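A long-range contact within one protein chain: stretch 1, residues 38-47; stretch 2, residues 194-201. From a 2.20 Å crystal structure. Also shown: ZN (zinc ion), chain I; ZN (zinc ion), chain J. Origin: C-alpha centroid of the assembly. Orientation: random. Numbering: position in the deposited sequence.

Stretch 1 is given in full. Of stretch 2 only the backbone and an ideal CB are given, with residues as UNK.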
# COMPACT_ATOMS: atom_id res chain seq x y z
N VAL B 38 13.69 1.29 -20.56
CA VAL B 38 13.00 1.16 -19.29
C VAL B 38 13.58 2.16 -18.30
O VAL B 38 12.85 2.67 -17.46
CB VAL B 38 13.18 -0.26 -18.71
CG1 VAL B 38 12.57 -0.38 -17.33
CG2 VAL B 38 12.59 -1.25 -19.63
N ARG B 39 14.88 2.43 -18.39
CA ARG B 39 15.46 3.34 -17.41
C ARG B 39 14.89 4.75 -17.57
O ARG B 39 14.88 5.56 -16.63
CB ARG B 39 17.00 3.42 -17.47
CG ARG B 39 17.74 2.15 -17.08
CD ARG B 39 17.32 1.66 -15.72
NE ARG B 39 18.06 0.47 -15.32
CZ ARG B 39 17.60 -0.45 -14.47
NH1 ARG B 39 16.40 -0.32 -13.91
NH2 ARG B 39 18.36 -1.50 -14.17
N VAL B 40 14.40 5.01 -18.78
CA VAL B 40 13.89 6.31 -19.15
C VAL B 40 12.46 6.37 -18.64
O VAL B 40 12.04 7.39 -18.12
CB VAL B 40 13.96 6.64 -20.70
CG1 VAL B 40 13.26 7.99 -20.99
CG2 VAL B 40 15.43 6.64 -21.23
N ASP B 41 11.73 5.28 -18.83
CA ASP B 41 10.37 5.18 -18.30
C ASP B 41 10.32 5.34 -16.79
O ASP B 41 9.43 5.98 -16.25
CB ASP B 41 9.77 3.82 -18.59
CG ASP B 41 9.55 3.59 -20.06
OD1 ASP B 41 9.30 4.60 -20.74
OD2 ASP B 41 9.67 2.42 -20.50
N GLU B 42 11.27 4.71 -16.13
CA GLU B 42 11.33 4.73 -14.66
C GLU B 42 11.62 6.11 -14.13
O GLU B 42 10.99 6.54 -13.18
CB GLU B 42 12.41 3.79 -14.16
CG GLU B 42 12.09 2.30 -14.44
CD GLU B 42 13.27 1.38 -14.06
OE1 GLU B 42 14.44 1.87 -14.03
OE2 GLU B 42 13.03 0.18 -13.85
N ALA B 43 12.55 6.80 -14.77
CA ALA B 43 12.97 8.16 -14.35
C ALA B 43 11.80 9.10 -14.46
O ALA B 43 11.48 9.85 -13.55
CB ALA B 43 14.17 8.68 -15.17
N TYR B 44 11.13 9.01 -15.59
CA TYR B 44 9.94 9.81 -15.82
C TYR B 44 8.95 9.59 -14.69
O TYR B 44 8.48 10.51 -14.01
CB TYR B 44 9.28 9.42 -17.15
CG TYR B 44 8.08 10.25 -17.45
CD1 TYR B 44 8.22 11.60 -17.70
CD2 TYR B 44 6.80 9.71 -17.44
CE1 TYR B 44 7.13 12.40 -17.96
CE2 TYR B 44 5.68 10.50 -17.71
CZ TYR B 44 5.87 11.85 -17.97
OH TYR B 44 4.84 12.69 -18.25
N ARG B 45 8.59 8.34 -14.55
CA ARG B 45 7.56 7.94 -13.57
C ARG B 45 7.89 8.39 -12.15
O ARG B 45 7.01 8.84 -11.42
CB ARG B 45 7.35 6.42 -13.62
CG ARG B 45 6.14 5.95 -12.90
CD ARG B 45 5.76 4.50 -13.31
NE ARG B 45 6.83 3.54 -13.06
CZ ARG B 45 7.42 2.77 -13.96
NH1 ARG B 45 7.02 2.77 -15.23
NH2 ARG B 45 8.40 1.97 -13.56
N ASP B 46 9.16 8.31 -11.81
CA ASP B 46 9.65 8.66 -10.48
C ASP B 46 9.87 10.17 -10.29
O ASP B 46 10.42 10.57 -9.26
CB ASP B 46 11.00 8.01 -10.15
CG ASP B 46 10.98 6.46 -10.04
OD1 ASP B 46 9.91 5.82 -10.19
OD2 ASP B 46 12.09 5.90 -9.80
N GLY B 47 9.58 10.98 -11.28
CA GLY B 47 9.74 12.45 -11.14
C GLY B 47 11.17 12.99 -11.22
O GLY B 47 11.51 14.06 -10.70
N UNK B 194 22.43 2.99 -8.80
CA UNK B 194 23.27 1.88 -9.22
C UNK B 194 22.35 0.71 -9.56
O UNK B 194 22.67 -0.46 -9.41
CB UNK B 194 24.28 1.50 -8.14
N UNK B 195 21.16 1.07 -10.05
CA UNK B 195 20.12 0.08 -10.38
C UNK B 195 20.49 -0.90 -11.48
O UNK B 195 20.98 -0.49 -12.51
CB UNK B 195 18.84 0.81 -10.79
N UNK B 196 20.29 -2.19 -11.19
CA UNK B 196 20.46 -3.32 -12.16
C UNK B 196 19.13 -3.97 -12.44
O UNK B 196 18.77 -4.26 -13.58
CB UNK B 196 21.44 -4.37 -11.63
N UNK B 197 18.36 -4.17 -11.38
CA UNK B 197 17.05 -4.80 -11.47
C UNK B 197 16.03 -3.81 -11.97
O UNK B 197 16.34 -2.66 -12.14
CB UNK B 197 16.62 -5.37 -10.12
N UNK B 198 14.81 -4.27 -12.27
CA UNK B 198 13.77 -3.25 -12.44
C UNK B 198 13.70 -2.40 -11.14
O UNK B 198 14.04 -2.89 -10.05
CB UNK B 198 12.42 -3.90 -12.75
N UNK B 199 13.38 -1.11 -11.27
CA UNK B 199 13.42 -0.21 -10.12
C UNK B 199 12.48 -0.71 -9.00
O UNK B 199 12.83 -0.69 -7.82
CB UNK B 199 13.03 1.21 -10.55
N UNK B 200 11.32 -1.23 -9.38
CA UNK B 200 10.32 -1.63 -8.40
C UNK B 200 10.78 -2.83 -7.59
O UNK B 200 10.28 -3.09 -6.53
CB UNK B 200 8.99 -1.95 -9.09
N UNK B 201 11.73 -3.57 -8.12
CA UNK B 201 12.23 -4.79 -7.51
C UNK B 201 13.10 -4.48 -6.29
O UNK B 201 13.16 -5.27 -5.33
CB UNK B 201 13.02 -5.61 -8.53
ZN ZN I . 27.46 0.30 -11.22
ZN ZN J . 27.02 -3.73 -12.30

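Position 194 has positive phi and psi (62/32), which suits glycine, asparagine or aspartate. Its CB is out of reach of stretch 1, but the ideal CB lies 4.6 Å from the ZN atom of chain I. A small metal-binding side chain would fit. The residue is D194, and its OD1 binds that zinc at 2.5 Å.

Position 195 points its CB toward stretch 1. The ideal CB lies 4.1 Å from R39 CZ, so a side chain here meets the guanidinium. An aliphatic group could cover it; a polar one is not excluded. The residue is I195. Its CG2 lies over one face of the guanidinium, and CG1 comes within 3.4 Å of R39 NH1.

Position 196 points away from stretch 1, with the zinc of chain J beyond it. A metal ligand with some reach would suit, such as histidine or, fully extended, glutamate. The residue is H196, and its NE2 binds that zinc at 2.1 Å. The backbone serves stretch 1 instead: H196 O accepts a weak hydrogen bond from R39 NH2 at 2.9 Å.

Position 197 also points away, and stretch 1 constrains its side chain little. Many residues would do. Its carbonyl matters more, because both terminal nitrogens of R39 converge on it. The residue is Q197. R39 NH1 donates to Q197 O at 2.9 Å, and R39 NH2 donates to the same Q197 O at 3.1 Å. Any residue could supply this acceptor.

Position 198 points away again. Its phi/psi of -57/147 allows proline, and its nitrogen makes no bond to stretch 1. Other residues could also adopt these angles. The residue is P198, whose CA lies 3.8 Å from E42 OE2.

Position 199 faces stretch 1. Its ideal CB is 3.5 Å from E42 OE2 and 4.8 Å from D46 OD2. An acidic side chain would be ill placed beside these carboxylates; an aliphatic or a donor could fit. The backbone nitrogen must carry a hydrogen, which excludes proline. The residue is I199. I199 N donates to E42 OE2 at 2.9 Å, while E42 OE1 takes the salt bridge from R39 NH1, also at 2.9 Å. I199 CG1 lies 3.9 Å from D46 OD2.

Position 200 points sideways. Only a long side chain could reach R45, and an acceptor or flexible polar group would suit. The residue is Q200. Its end turns nearer, bringing NE2 within 3.2 Å of R45 NH2, but both are donors and no hydrogen bond forms.

Position 201 is out of reach, so stretch 1 sets no preference. The residue is T201.

Stretch 2 194-201: DIHQPIQT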
# COMPACT_ATOMS: atom_id res chain seq x y z
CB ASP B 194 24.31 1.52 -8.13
CG ASP B 194 25.49 0.75 -8.70
OD1 ASP B 194 25.38 0.36 -9.89
OD2 ASP B 194 26.53 0.56 -7.99
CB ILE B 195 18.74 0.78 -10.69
CG1 ILE B 195 17.63 -0.27 -10.72
CG2 ILE B 195 18.82 1.69 -11.93
CD1 ILE B 195 17.26 -0.76 -9.28
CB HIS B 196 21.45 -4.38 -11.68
CG HIS B 196 22.87 -3.90 -11.54
ND1 HIS B 196 23.23 -2.91 -10.64
CD2 HIS B 196 24.01 -4.28 -12.16
CE1 HIS B 196 24.54 -2.70 -10.72
NE2 HIS B 196 25.04 -3.53 -11.62
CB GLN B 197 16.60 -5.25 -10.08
CG GLN B 197 17.43 -6.31 -9.43
CD GLN B 197 17.17 -7.70 -9.99
OE1 GLN B 197 16.24 -7.91 -10.78
NE2 GLN B 197 18.00 -8.65 -9.59
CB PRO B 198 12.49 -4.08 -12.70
CG PRO B 198 13.03 -5.37 -13.35
CD PRO B 198 14.34 -5.62 -12.59
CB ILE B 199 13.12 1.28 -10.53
CG1 ILE B 199 13.59 2.27 -9.46
CG2 ILE B 199 11.63 1.49 -10.88
CD1 ILE B 199 15.17 2.37 -9.28
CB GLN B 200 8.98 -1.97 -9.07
CG GLN B 200 8.36 -0.89 -10.01
CD GLN B 200 8.62 -1.14 -11.47
OE1 GLN B 200 9.69 -1.61 -11.83
NE2 GLN B 200 7.62 -0.86 -12.34
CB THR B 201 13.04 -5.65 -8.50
OG1 THR B 201 12.14 -6.26 -9.45
CG2 THR B 201 13.80 -6.72 -7.79
O HOH W 1 28.85 0.38 -9.62
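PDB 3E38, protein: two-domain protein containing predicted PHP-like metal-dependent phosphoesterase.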